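Local structure of beta-alanyl-CoA:ammonia lyase 2 (4MTU) at the interface of chains A and B and the interface of chains A and C. The protein catalyses the reversible elimination of ammonia from beta-alanyl-CoA to give acryloyl-CoA, as a lyase of the hot dog fold superfamily. Sequence-based numbering; all coordinates share one arbitrary frame. Chains: chain A/B/C, Beta-alanyl-CoA:ammonia lyase 2.

Contact 1: the interface of chains A and B. Residues chain A 43, 133-135; chain B 108, 110.
The C-terminal tail of one hot dog subunit, where the short 3-10 helix 135-137 begins, is clamped here by the end of strand 106-109 of its two-fold partner. B:Glu110 grips A:Ser135 with both carboxylate oxygens. OE1 of B:Glu110 accepts the backbone N of A:Ser135 at 2.9 Å, and OE2 of B:Glu110 accepts the hydroxyl OG of A:Ser135 at 2.6 Å. Each oxygen uses its syn lone pair, the one facing the other oxygen; this two-point grip fixes the rotation of the carboxylate and would cap the first turn of 3-10 helix 135-137. The chain of B:Glu110 reaches across fully stretched (chi1 -177°, chi2 172°), while OG of A:Ser135 turns back between its own N and carbonyl carbon (chi1 63°) to meet OE2. A:Glu134 crosses B:Glu110 at about a right angle. OE2 of A:Glu134 stands 4.2 Å from OE2 of B:Glu110, so the two carboxylates may raise each other's proton affinity. Beside them, the methyl CB of B:Ala108 lies 3.4 Å from the carbonyl O of A:Gln133 and 3.7 Å from CE1 of the A:Tyr43 ring. CG of A:Glu134 lies over one face of that ring, near its rim, 4.0 Å above the plane.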
# COMPACT_ATOMS: atom_id res chain seq x y z
N TYR A 43 -25.19 10.87 -0.01
CA TYR A 43 -26.22 11.58 -0.77
C TYR A 43 -27.64 11.44 -0.21
O TYR A 43 -28.42 12.38 -0.26
CB TYR A 43 -26.20 11.14 -2.24
CG TYR A 43 -24.94 11.47 -2.98
CD1 TYR A 43 -24.07 12.49 -2.60
CD2 TYR A 43 -24.57 10.73 -4.11
CE1 TYR A 43 -22.91 12.76 -3.27
CE2 TYR A 43 -23.41 11.02 -4.78
CZ TYR A 43 -22.58 12.03 -4.39
OH TYR A 43 -21.40 12.29 -5.04
N GLN A 133 -28.66 15.08 0.55
CA GLN A 133 -27.60 16.02 0.38
C GLN A 133 -27.31 16.39 -1.07
O GLN A 133 -26.49 17.25 -1.35
CB GLN A 133 -26.28 15.52 1.01
CG GLN A 133 -26.44 15.19 2.49
CD GLN A 133 -26.70 16.40 3.36
OE1 GLN A 133 -26.02 17.42 3.24
NE2 GLN A 133 -27.71 16.26 4.21
N GLU A 134 -27.88 15.65 -2.01
CA GLU A 134 -27.60 15.72 -3.44
C GLU A 134 -28.98 15.76 -4.13
O GLU A 134 -29.90 15.01 -3.73
CB GLU A 134 -26.72 14.60 -3.90
CG GLU A 134 -26.01 14.81 -5.22
CD GLU A 134 -26.82 14.45 -6.45
OE1 GLU A 134 -27.89 13.82 -6.35
OE2 GLU A 134 -26.32 14.76 -7.59
N SER A 135 -29.17 16.63 -5.10
CA SER A 135 -30.48 16.94 -5.64
C SER A 135 -31.22 15.75 -6.19
O SER A 135 -32.48 15.70 -6.08
CB SER A 135 -30.37 18.08 -6.67
OG SER A 135 -29.56 17.67 -7.77
N ALA B 108 -22.57 16.38 -0.27
CA ALA B 108 -22.20 16.56 -1.64
C ALA B 108 -21.57 17.89 -1.85
O ALA B 108 -21.80 18.84 -1.07
CB ALA B 108 -23.41 16.37 -2.54
N GLU B 110 -22.14 20.33 -4.64
CA GLU B 110 -23.00 20.58 -5.80
C GLU B 110 -23.15 22.08 -5.87
O GLU B 110 -23.93 22.62 -5.02
CB GLU B 110 -24.33 19.79 -5.64
CG GLU B 110 -25.34 19.84 -6.71
CD GLU B 110 -26.57 18.95 -6.68
OE1 GLU B 110 -26.94 18.41 -5.61
OE2 GLU B 110 -27.28 18.83 -7.72

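Contact 2: the interface of chains A and B. Residues chain A 95, 104-106; chain B 46-48.
A short antiparallel beta bridge joins two copies of the enzyme across their two-fold interface, tying the loop that leads into strand 106-109 of one subunit to the segment just after helix 27-45 of the other; the symmetry supplies a twin of this tie. A:Arg105 pairs with B:Asp47, and the backbone bonds lie on either side of that pair. N of B:Ile48 donates to O of A:Thr104 at 3.1 Å, and N of A:Ala106 donates to O of B:Gly46 at 3.0 Å. The second bond is straight at the hydrogen, 168°, yet its donor sits well above the carbonyl plane of B:Gly46. A side-chain bond reinforces the bridge: the hydroxyl OG1 of A:Thr104, set between its backbone N and carbonyl carbon (chi1 55°), faces the carboxylate OD2 of B:Asp47 and donates to it at 2.6 Å, on the syn side and somewhat out of the carboxylate plane. A:Thr104 crosses B:Ile48 at about a right angle, with CB of A:Thr104 3.9 Å from CG1 of B:Ile48. The other branch of B:Ile48, the methyl CG2, faces the bent thioether of A:Met95, which crosses it at about a right angle with SD 3.7 Å from CG2.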
# COMPACT_ATOMS: atom_id res chain seq x y z
N MET A 95 -5.57 -5.41 -21.07
CA MET A 95 -4.43 -5.81 -21.86
C MET A 95 -4.82 -6.94 -22.82
O MET A 95 -5.64 -7.79 -22.47
CB MET A 95 -3.29 -6.35 -20.98
CG MET A 95 -2.81 -5.38 -19.90
SD MET A 95 -2.22 -3.78 -20.47
CE MET A 95 -0.81 -4.19 -21.48
N THR A 104 2.59 -4.54 -24.69
CA THR A 104 1.92 -3.31 -24.27
C THR A 104 0.57 -3.10 -24.97
O THR A 104 -0.08 -2.07 -24.74
CB THR A 104 2.83 -2.09 -24.47
OG1 THR A 104 3.26 -2.05 -25.86
CG2 THR A 104 4.04 -2.11 -23.54
N ARG A 105 0.14 -4.06 -25.79
CA ARG A 105 -1.13 -3.92 -26.48
C ARG A 105 -2.29 -4.00 -25.52
O ARG A 105 -2.31 -4.84 -24.61
CB ARG A 105 -1.28 -5.01 -27.55
CG ARG A 105 -0.26 -4.97 -28.65
CD ARG A 105 -0.47 -6.10 -29.66
NE ARG A 105 -0.30 -7.39 -29.00
CZ ARG A 105 -0.92 -8.54 -29.34
NH1 ARG A 105 -1.78 -8.61 -30.35
NH2 ARG A 105 -0.71 -9.63 -28.62
N ALA A 106 -3.31 -3.18 -25.76
CA ALA A 106 -4.50 -3.16 -24.93
C ALA A 106 -5.68 -2.75 -25.80
O ALA A 106 -5.50 -2.16 -26.89
CB ALA A 106 -4.33 -2.21 -23.73
N GLY B 46 -4.62 1.57 -29.11
CA GLY B 46 -4.45 0.19 -28.73
C GLY B 46 -3.15 -0.17 -28.02
O GLY B 46 -2.71 -1.33 -28.10
N ASP B 47 -2.58 0.78 -27.29
CA ASP B 47 -1.33 0.57 -26.55
C ASP B 47 -1.42 1.36 -25.24
O ASP B 47 -2.02 2.44 -25.26
CB ASP B 47 -0.15 1.01 -27.39
CG ASP B 47 1.17 0.55 -26.83
OD1 ASP B 47 1.76 1.27 -25.97
OD2 ASP B 47 1.66 -0.54 -27.23
N ILE B 48 -0.82 0.87 -24.20
CA ILE B 48 -0.89 1.60 -22.92
C ILE B 48 -0.07 2.89 -22.95
O ILE B 48 -0.35 3.77 -22.13
CB ILE B 48 -0.47 0.75 -21.73
CG1 ILE B 48 0.96 0.16 -21.85
CG2 ILE B 48 -1.53 -0.32 -21.48
CD1 ILE B 48 1.49 -0.41 -20.54

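Contact 3: the interface of chains A and C. Residues chain A 65, 95, 98, 101, 103; chain C 20-21.
A water molecule, water 1, is gripped from both chains: it lies 2.7 Å from the carbonyl O of A:Pro101, 2.9 Å from the carbonyl O of A:Asp103 and 2.8 Å from the hydroxyl OG1 of C:Thr20. Since the carbonyls can only accept, the water probably gives a hydrogen to each, which would let OG1 donate to it in turn. C:Thr20 carries the contact with its two branches split by character. OG1 sits between its backbone N and carbonyl carbon (chi1 45°), facing the water, while the methyl CG2 lies anti to the carbonyl carbon and enters an apolar corner of chain A. There CG2 of C:Thr20 meets CD1 of A:Ile98, which crosses it at about a right angle and ends 3.9 Å away. CG1 of A:Val65 comes alongside, running in the opposite direction, with its methyl 3.8 Å from CG2 of C:Thr20. A:Met95 also runs antiparallel to C:Thr20; its terminal methyl CE packs 3.4 Å from OG1, so this hydroxyl has a carbon neighbour as well as the water. Next to the water, the pyrrolidine CB of A:Pro101 lies 4.0 Å from CA of C:Gly21. The site lies in the loop between strand 82-95 and strand 106-109 of chain A, with A:Val65 just ahead of strand 68-75, and receives the segment of chain C that precedes helix 27-45.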
# COMPACT_ATOMS: atom_id res chain seq x y z
N VAL A 65 -4.43 -7.20 -13.75
CA VAL A 65 -3.65 -5.96 -13.91
C VAL A 65 -3.89 -5.44 -15.32
O VAL A 65 -3.85 -6.20 -16.31
CB VAL A 65 -2.17 -6.23 -13.67
CG1 VAL A 65 -1.33 -5.00 -13.97
CG2 VAL A 65 -1.94 -6.70 -12.24
N MET A 95 -5.57 -5.41 -21.07
CA MET A 95 -4.43 -5.81 -21.86
C MET A 95 -4.82 -6.94 -22.82
O MET A 95 -5.64 -7.79 -22.47
CB MET A 95 -3.29 -6.35 -20.98
CG MET A 95 -2.81 -5.38 -19.90
SD MET A 95 -2.22 -3.78 -20.47
CE MET A 95 -0.81 -4.19 -21.48
N ILE A 98 -2.03 -10.81 -21.07
CA ILE A 98 -1.47 -10.68 -19.74
C ILE A 98 -0.31 -11.61 -19.52
O ILE A 98 0.49 -11.41 -18.57
CB ILE A 98 -2.58 -10.85 -18.66
CG1 ILE A 98 -2.19 -10.24 -17.32
CG2 ILE A 98 -2.91 -12.33 -18.44
CD1 ILE A 98 -2.03 -8.74 -17.35
N PRO A 101 4.58 -10.17 -20.26
CA PRO A 101 4.76 -8.91 -19.58
C PRO A 101 5.28 -7.78 -20.42
O PRO A 101 5.08 -6.63 -20.03
CB PRO A 101 5.75 -9.24 -18.46
CG PRO A 101 5.49 -10.67 -18.21
CD PRO A 101 5.30 -11.29 -19.58
N ASP A 103 4.33 -7.23 -23.55
CA ASP A 103 3.30 -6.84 -24.55
C ASP A 103 2.54 -5.66 -24.01
O ASP A 103 1.93 -5.77 -22.93
CB ASP A 103 2.40 -8.03 -24.83
CG ASP A 103 1.50 -7.91 -26.03
OD1 ASP A 103 1.28 -6.78 -26.51
OD2 ASP A 103 1.00 -8.98 -26.49
N THR C 20 1.95 -3.17 -16.42
CA THR C 20 2.54 -4.44 -16.69
C THR C 20 4.01 -4.29 -17.09
O THR C 20 4.51 -3.20 -17.38
CB THR C 20 1.74 -5.12 -17.88
OG1 THR C 20 1.49 -4.19 -18.91
CG2 THR C 20 0.38 -5.62 -17.36
N GLY C 21 4.74 -5.39 -17.01
CA GLY C 21 6.15 -5.41 -17.39
C GLY C 21 7.08 -4.76 -16.36
O GLY C 21 8.20 -4.36 -16.68
O HOH W 1 3.51 -4.55 -20.78

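Contact 4: the interface of chains A and B. Residues chain A 9-11, 68, 92; chain B 8, 35, 39.
The ring of A:Phe68 forms the apolar centre, sandwiched between its own chain and helix 27-45 of chain B. CG of A:Met11 lies over one face. On the opposite face runs the aliphatic part of B:Glu39, whose CB stands 4.0 Å from the ring centroid in a CH-pi contact. The extended chain of B:Glu39 (chi1 -165°, chi2 175°) slides past the ring and carries its carboxylate beyond the rim to two histidines, one from each subunit. NE2 of A:His9 donates to OE1 of B:Glu39 at 2.7 Å, using the syn lone pair, with imidazole and carboxylate nearly coplanar, 9° apart. NE2 of B:His8 donates to the same OE1 of B:Glu39 at 2.8 Å, meeting it nearly along the C-O bond. The two donors hold the carboxylate in place. Close to this junction, CA of A:Leu10 sits over one face of the B:His8 ring. At the other end of the patch, A:Met11 crosses B:Asp35 at about a right angle, with CE of A:Met11 3.4 Å from OD1 of B:Asp35. Water 2 lies 2.7 Å from OD2 of B:Asp35 and also bonds N of A:Met11. Water 3 links the same OD2 to the carbonyl O of A:Met11. Strands 4-11 and 68-75 of one hot dog subunit thus pack against the central helix of the other, which likely contributes to holding the two-fold pair of the deposited assembly together.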
# COMPACT_ATOMS: atom_id res chain seq x y z
N HIS A 9 -14.99 4.43 -11.33
CA HIS A 9 -14.27 4.02 -12.52
C HIS A 9 -12.81 4.25 -12.23
O HIS A 9 -12.42 5.36 -11.87
CB HIS A 9 -14.83 4.81 -13.72
CG HIS A 9 -14.17 4.57 -15.06
ND1 HIS A 9 -14.88 4.29 -16.19
CD2 HIS A 9 -12.90 4.57 -15.46
CE1 HIS A 9 -14.00 4.15 -17.24
NE2 HIS A 9 -12.77 4.34 -16.78
N LEU A 10 -11.98 3.23 -12.54
CA LEU A 10 -10.55 3.34 -12.26
C LEU A 10 -9.83 2.18 -13.00
O LEU A 10 -10.47 1.39 -13.66
CB LEU A 10 -10.29 3.45 -10.76
CG LEU A 10 -11.01 2.40 -9.91
CD1 LEU A 10 -10.49 1.00 -10.09
CD2 LEU A 10 -10.79 2.78 -8.41
N MET A 11 -8.52 2.14 -12.83
CA MET A 11 -7.67 1.11 -13.43
C MET A 11 -7.16 0.16 -12.37
O MET A 11 -6.81 0.60 -11.26
CB MET A 11 -6.46 1.79 -14.12
CG MET A 11 -5.68 0.86 -15.01
SD MET A 11 -4.17 1.65 -15.67
CE MET A 11 -3.05 1.35 -14.33
N PHE A 68 -9.41 -1.92 -16.94
CA PHE A 68 -10.16 -0.72 -16.52
C PHE A 68 -11.54 -1.18 -16.12
O PHE A 68 -12.19 -1.92 -16.87
CB PHE A 68 -10.17 0.33 -17.60
CG PHE A 68 -8.84 1.01 -17.81
CD1 PHE A 68 -7.83 0.42 -18.58
CD2 PHE A 68 -8.57 2.24 -17.20
CE1 PHE A 68 -6.62 1.07 -18.75
CE2 PHE A 68 -7.37 2.87 -17.38
CZ PHE A 68 -6.39 2.31 -18.18
N VAL A 92 -14.16 -2.53 -18.84
CA VAL A 92 -14.28 -1.68 -20.01
C VAL A 92 -13.05 -1.65 -20.89
O VAL A 92 -13.15 -1.14 -22.04
CB VAL A 92 -14.76 -0.23 -19.65
CG1 VAL A 92 -16.07 -0.32 -18.89
CG2 VAL A 92 -13.71 0.52 -18.89
N HIS B 8 -12.62 9.10 -14.55
CA HIS B 8 -12.39 8.24 -13.41
C HIS B 8 -13.11 8.85 -12.19
O HIS B 8 -13.27 10.07 -12.12
CB HIS B 8 -10.90 8.04 -13.16
CG HIS B 8 -10.21 7.20 -14.16
ND1 HIS B 8 -8.97 6.64 -13.94
CD2 HIS B 8 -10.62 6.86 -15.42
CE1 HIS B 8 -8.66 5.95 -15.01
NE2 HIS B 8 -9.62 6.06 -15.95
N ASP B 35 -3.42 7.31 -15.21
CA ASP B 35 -4.31 6.20 -15.57
C ASP B 35 -5.40 6.63 -16.55
O ASP B 35 -5.79 5.87 -17.43
CB ASP B 35 -4.89 5.57 -14.33
CG ASP B 35 -3.93 4.85 -13.43
OD1 ASP B 35 -2.72 4.72 -13.82
OD2 ASP B 35 -4.41 4.40 -12.35
N GLU B 39 -5.92 5.16 -20.39
CA GLU B 39 -7.18 4.69 -20.95
C GLU B 39 -7.42 5.35 -22.31
O GLU B 39 -7.84 4.69 -23.29
CB GLU B 39 -8.33 4.99 -19.98
CG GLU B 39 -9.58 4.21 -20.32
CD GLU B 39 -10.72 4.35 -19.35
OE1 GLU B 39 -10.52 4.73 -18.20
OE2 GLU B 39 -11.87 4.00 -19.74
O HOH W 2 -6.88 3.92 -11.27
O HOH W 3 -4.42 2.14 -10.66

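Contacts 1, 2 and 4 belong to the same two-fold interface of chains A and B, whereas contact 3 faces chain C. Contact 1 lies at the far end, about 38 Å from contact 2 and 24 Å from contact 4, measured between C-alpha centres; contact 4 is about 13 Å from contact 2. Helix 27-45 contributes to contacts 1 and 4, and strand 106-109 to contacts 1 and 2. Contacts 2 and 3, about 8 Å apart, share A:Met95, which therefore touches both neighbouring chains. This meeting of three subunits may join the A/B pair to chain C in the deposited six-chain assembly.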